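Local structure of HTH-type transcriptional regulator yiaJ (Escherichia coli, 1YSQ) at residues Leu96-Ile101 / Arg123-Leu128; Gly129-Val135 / Val148-Thr154. The protein represses transcription of the yiaKLMNOPQRS operon as an IclR-type DNA-binding regulator, the part described here being its C-terminal effector-binding domain. One frame throughout, in Å; residues are numbered along the deposited sequence.

Contact 1: residues Leu96-Ile101 / Arg123-Leu128; sequences LTRNTI and REENEL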
# COMPACT_ATOMS: atom_id res chain seq x y z
N LEU A 96 6.25 -13.20 -10.19
CA LEU A 96 7.22 -13.22 -9.10
C LEU A 96 7.01 -14.41 -8.17
O LEU A 96 7.97 -15.04 -7.72
CB LEU A 96 7.17 -11.89 -8.31
CG LEU A 96 7.31 -10.60 -9.12
CD1 LEU A 96 7.24 -9.40 -8.19
CD2 LEU A 96 8.59 -10.56 -9.95
N THR A 97 5.74 -14.71 -7.88
CA THR A 97 5.36 -15.96 -7.22
C THR A 97 4.19 -16.54 -7.97
O THR A 97 3.67 -15.92 -8.91
CB THR A 97 4.93 -15.73 -5.74
OG1 THR A 97 3.69 -15.01 -5.70
CG2 THR A 97 5.91 -14.86 -5.00
N ARG A 98 3.75 -17.72 -7.52
CA ARG A 98 2.57 -18.36 -8.07
C ARG A 98 1.28 -17.53 -7.86
O ARG A 98 0.25 -17.81 -8.47
CB ARG A 98 2.40 -19.75 -7.45
CG ARG A 98 2.17 -19.73 -5.95
CD ARG A 98 1.92 -21.10 -5.33
NE ARG A 98 1.75 -21.02 -3.88
CZ ARG A 98 2.61 -21.52 -2.98
NH1 ARG A 98 3.71 -22.15 -3.36
NH2 ARG A 98 2.36 -21.39 -1.67
N ASN A 99 1.36 -16.52 -6.99
CA ASN A 99 0.21 -15.69 -6.63
C ASN A 99 0.15 -14.33 -7.31
O ASN A 99 -0.88 -13.67 -7.26
CB ASN A 99 0.16 -15.47 -5.11
CG ASN A 99 0.19 -16.78 -4.34
OD1 ASN A 99 -0.66 -17.64 -4.55
ND2 ASN A 99 1.17 -16.93 -3.45
N THR A 100 1.25 -13.94 -7.96
CA THR A 100 1.32 -12.64 -8.62
C THR A 100 0.22 -12.54 -9.66
O THR A 100 -0.04 -13.51 -10.38
CB THR A 100 2.69 -12.46 -9.30
OG1 THR A 100 3.72 -12.76 -8.36
CG2 THR A 100 2.91 -10.98 -9.68
N ILE A 101 -0.41 -11.36 -9.75
CA ILE A 101 -1.49 -11.16 -10.68
C ILE A 101 -0.89 -10.68 -12.00
O ILE A 101 -0.46 -9.52 -12.11
CB ILE A 101 -2.55 -10.17 -10.13
CG1 ILE A 101 -3.08 -10.64 -8.77
CG2 ILE A 101 -3.69 -10.00 -11.13
CD1 ILE A 101 -3.85 -9.57 -7.99
N ARG A 123 -1.09 -10.64 -1.20
CA ARG A 123 -1.27 -12.00 -0.72
C ARG A 123 -0.14 -12.85 -1.27
O ARG A 123 -0.34 -13.66 -2.20
CB ARG A 123 -2.64 -12.56 -1.15
CG ARG A 123 -3.82 -11.83 -0.51
CD ARG A 123 -5.22 -12.29 -1.00
NE ARG A 123 -6.25 -11.40 -0.48
CZ ARG A 123 -6.67 -10.28 -1.09
NH1 ARG A 123 -6.19 -9.93 -2.27
NH2 ARG A 123 -7.60 -9.52 -0.51
N GLU A 124 1.05 -12.66 -0.70
CA GLU A 124 2.27 -13.36 -1.15
C GLU A 124 2.50 -13.26 -2.67
O GLU A 124 2.85 -14.26 -3.34
CB GLU A 124 2.23 -14.83 -0.70
CG GLU A 124 2.01 -15.02 0.79
CD GLU A 124 1.94 -16.50 1.15
OE1 GLU A 124 0.82 -17.04 1.18
OE2 GLU A 124 3.00 -17.11 1.36
N GLU A 125 2.28 -12.06 -3.21
CA GLU A 125 2.46 -11.80 -4.64
C GLU A 125 3.88 -11.34 -4.99
O GLU A 125 4.24 -11.30 -6.16
CB GLU A 125 1.44 -10.75 -5.12
CG GLU A 125 0.00 -11.22 -5.00
CD GLU A 125 -0.98 -10.06 -4.87
OE1 GLU A 125 -0.87 -9.09 -5.65
OE2 GLU A 125 -1.84 -10.13 -3.97
N ASN A 126 4.67 -10.99 -3.98
CA ASN A 126 6.07 -10.63 -4.19
C ASN A 126 7.03 -11.71 -3.72
O ASN A 126 7.98 -12.04 -4.40
CB ASN A 126 6.41 -9.33 -3.48
CG ASN A 126 5.82 -8.15 -4.17
OD1 ASN A 126 6.42 -7.60 -5.11
ND2 ASN A 126 4.63 -7.74 -3.73
N GLU A 127 6.75 -12.24 -2.53
CA GLU A 127 7.55 -13.29 -1.93
C GLU A 127 6.67 -14.13 -1.02
O GLU A 127 5.87 -13.60 -0.24
CB GLU A 127 8.72 -12.70 -1.15
CG GLU A 127 9.57 -13.74 -0.44
CD GLU A 127 10.66 -13.13 0.42
OE1 GLU A 127 11.03 -11.95 0.22
OE2 GLU A 127 11.15 -13.86 1.30
N LEU A 128 6.82 -15.46 -1.12
CA LEU A 128 6.07 -16.34 -0.24
C LEU A 128 6.45 -16.01 1.18
O LEU A 128 7.60 -15.66 1.46
CB LEU A 128 6.34 -17.82 -0.55
CG LEU A 128 5.90 -18.32 -1.93
CD1 LEU A 128 6.19 -19.82 -2.04
CD2 LEU A 128 4.43 -18.03 -2.23
O HOH W 1 0.33 -9.11 -8.04

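Contact 2: residues Gly129-Val135 / Val148-Thr154; sequences GVSCIAV and VSISLST. With PO4 (phosphate ion), chain C; PO4 (phosphate ion), chain B.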
# COMPACT_ATOMS: atom_id res chain seq x y z
N GLY A 129 5.46 -16.09 2.07
CA GLY A 129 5.67 -15.76 3.47
C GLY A 129 5.59 -14.28 3.85
O GLY A 129 5.67 -13.95 5.02
N VAL A 130 5.44 -13.41 2.86
CA VAL A 130 5.32 -11.97 3.10
C VAL A 130 3.96 -11.52 2.57
O VAL A 130 3.62 -11.78 1.41
CB VAL A 130 6.45 -11.17 2.38
CG1 VAL A 130 6.29 -9.65 2.59
CG2 VAL A 130 7.84 -11.67 2.82
N SER A 131 3.20 -10.86 3.45
CA SER A 131 1.88 -10.29 3.12
C SER A 131 1.84 -8.81 3.46
O SER A 131 2.62 -8.35 4.29
CB SER A 131 0.80 -11.02 3.90
OG SER A 131 0.78 -12.39 3.52
N CYS A 132 0.93 -8.05 2.84
CA CYS A 132 0.72 -6.66 3.22
C CYS A 132 -0.76 -6.31 3.21
O CYS A 132 -1.55 -6.96 2.51
CB CYS A 132 1.48 -5.71 2.27
SG CYS A 132 3.20 -6.22 2.06
N ILE A 133 -1.12 -5.28 3.98
CA ILE A 133 -2.49 -4.71 3.93
C ILE A 133 -2.30 -3.23 3.65
O ILE A 133 -1.47 -2.59 4.29
CB ILE A 133 -3.23 -4.88 5.28
CG1 ILE A 133 -3.15 -6.31 5.79
CG2 ILE A 133 -4.73 -4.45 5.15
CD1 ILE A 133 -3.41 -6.42 7.30
N ALA A 134 -3.08 -2.67 2.72
CA ALA A 134 -2.88 -1.28 2.30
C ALA A 134 -4.22 -0.55 2.21
O ALA A 134 -5.27 -1.17 1.97
CB ALA A 134 -2.14 -1.23 0.96
N VAL A 135 -4.17 0.76 2.43
CA VAL A 135 -5.34 1.64 2.32
C VAL A 135 -4.98 2.94 1.58
O VAL A 135 -3.83 3.38 1.61
CB VAL A 135 -5.95 2.01 3.71
CG1 VAL A 135 -6.58 0.79 4.39
CG2 VAL A 135 -4.90 2.68 4.62
N VAL A 148 -1.00 3.95 2.48
CA VAL A 148 -0.27 3.45 3.64
C VAL A 148 -0.39 1.93 3.64
O VAL A 148 -1.45 1.41 3.30
CB VAL A 148 -0.89 3.95 4.97
CG1 VAL A 148 -0.04 3.53 6.20
CG2 VAL A 148 -1.10 5.46 4.97
N SER A 149 0.67 1.23 4.04
CA SER A 149 0.56 -0.22 4.17
C SER A 149 1.29 -0.77 5.39
O SER A 149 2.18 -0.12 5.93
CB SER A 149 1.00 -0.92 2.87
OG SER A 149 2.41 -0.93 2.73
N ILE A 150 0.86 -1.96 5.83
CA ILE A 150 1.55 -2.70 6.89
C ILE A 150 2.10 -3.97 6.26
O ILE A 150 1.35 -4.69 5.61
CB ILE A 150 0.57 -3.08 8.04
CG1 ILE A 150 0.02 -1.82 8.74
CG2 ILE A 150 1.27 -4.03 9.03
CD1 ILE A 150 -1.11 -2.10 9.81
N SER A 151 3.40 -4.26 6.46
CA SER A 151 3.96 -5.53 5.99
C SER A 151 4.21 -6.41 7.20
O SER A 151 4.62 -5.93 8.26
CB SER A 151 5.30 -5.34 5.25
OG SER A 151 5.29 -4.27 4.31
N LEU A 152 3.97 -7.71 7.02
CA LEU A 152 4.18 -8.68 8.09
C LEU A 152 4.24 -10.07 7.48
O LEU A 152 3.90 -10.25 6.30
CB LEU A 152 3.06 -8.59 9.15
CG LEU A 152 1.65 -9.07 8.81
CD1 LEU A 152 0.83 -9.18 10.10
CD2 LEU A 152 0.93 -8.17 7.81
N SER A 153 4.67 -11.06 8.26
CA SER A 153 4.69 -12.44 7.78
C SER A 153 3.26 -12.95 7.57
O SER A 153 2.33 -12.62 8.34
CB SER A 153 5.43 -13.37 8.76
OG SER A 153 4.74 -13.44 10.00
N THR A 154 3.09 -13.75 6.52
CA THR A 154 1.79 -14.36 6.22
C THR A 154 1.31 -15.16 7.43
O THR A 154 0.13 -15.15 7.77
CB THR A 154 1.95 -15.28 5.03
OG1 THR A 154 2.51 -14.54 3.94
CG2 THR A 154 0.57 -15.74 4.53
P PO4 C . 5.85 -10.40 12.19
O1 PO4 C . 6.88 -11.22 12.91
O2 PO4 C . 5.27 -11.20 11.07
O3 PO4 C . 4.83 -9.99 13.21
O4 PO4 C . 6.47 -9.14 11.62
P PO4 B . 3.13 -2.65 -0.79
O1 PO4 B . 2.80 -4.10 -1.18
O2 PO4 B . 2.00 -1.71 -1.06
O3 PO4 B . 3.55 -2.54 0.67
O4 PO4 B . 4.31 -2.25 -1.66

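Contact 1: residues Leu96-Ile101 / Arg123-Leu128
Start at Arg-123. Its backbone N donates to Glu-125 OE2 (2.9 Å), folding that side chain back onto the backbone, and its O lies 3.5 Å from Asn-99 CB. Glu-124 has left-handed backbone angles, and its carbonyl O is the busiest acceptor of the contact: Thr-97 OG1 donates to it at 2.6 Å and Asn-99 ND2 at 3.2 Å. At Glu-125 the next carbonyl is taken as well, Thr-100 OG1 donating to Glu-125 O at 2.7 Å. The Glu-125 side chain runs alongside the 96-101 segment, with CG 3.4 Å from Asn-99 O. One water, 2.7 Å from Glu-125 OE1 and 2.9 Å from Ile-101 N, joins the two, and OE1 also forms a salt bridge with Lys-71. Asn-126 points its CB away, yet its OD1 is 3.7 Å from Leu-96 CD1, and its O meets Thr-97 CG2 at 3.5 Å; its ND2 is held by Cys-66 O. Past Glu-127, the Leu-128 side chain reaches back, with CD1 3.6 Å from Arg-98 NH1 and CD2 over one face of that guanidinium. Two loops are thus docked by side-chain hydroxyls and an amide on the carbonyls of Glu-124 and Glu-125, and the donors are set by a type I beta turn, Thr-97 to Thr-100, with an ST turn built in: Asn-99 N donates to Thr-97 OG1 (3.1 Å).

Contact 2: residues Gly129-Val135 / Val148-Thr154
A phosphate ion, probably from the crystallisation liquor, sits exactly where strand 148-153 turns straight into helix 154-160. Its O2 accepts from Ser-153 N (2.9 Å) and, at a very short 2.5 Å, from Ser-153 OG. Ser-153 is the N-cap residue of the helix, its OG accepting from Arg-156 N. Next along the chain, Thr-154 N donates to Gly-129 O (3.0 Å), and Ser-131 OG and Thr-154 OG1 share a hydrogen bond of 2.8 Å, so the first turn of the helix is tied to the neighbouring strand. Gly-129 has a positive phi, at which a CB would jam against the preceding carbonyl. From there the strands run antiparallel at 164°. Hydrogen-bonded pairs are Ser-131/Leu-152, Ile-133/Ile-150 and Val-135/Val-148, with N-to-O distances such as 2.9 Å for Ile-150 N to Ile-133 O and for Val-135 N to Val-148 O. This is the beta hairpin 130-137/146-153 in the antiparallel sheet of the GAF-like IclR effector domain. Its two faces differ. Ser-131, Ile-133, Val-135, Val-148, Ile-150 and Leu-152 point to one side, where helices 154-160 and 162-182 pack. On the other lie Cys-132, Ala-134, Ser-149 and Ser-151, with Cys-132 SG 3.6 Å from Ser-151 OG, which is hydrogen-bonded to Asn-30. A second phosphate lies over this face, its O3 2.9 Å from Ser-149 OG; Ser-67 OG, Ala-68 N and Met-69 N, at the start of helix 68-75, also hold this ion, consistent with a ligand pocket.

Along the chain the contacts come in series: contact 1 closes at Leu-128 and contact 2 opens at Gly-129. Their centres are about 12 Å apart, contact 1 at the surface about 15 Å from the centre of the chain and contact 2 buried at about 8 Å. The 123-128 loop joins strand 120-123, outermost within this chain, to strand 130-137, so it leads directly into the hairpin. Glu-124 bridges the two, its OE2 2.8 Å from Gly-129 N, a probable hydrogen bond, and its CG packed 3.2 Å from Thr-154 OG1. Contact 1 places the loop before helix 104-117 against the connection that leads into the hairpin of the effector-binding domain.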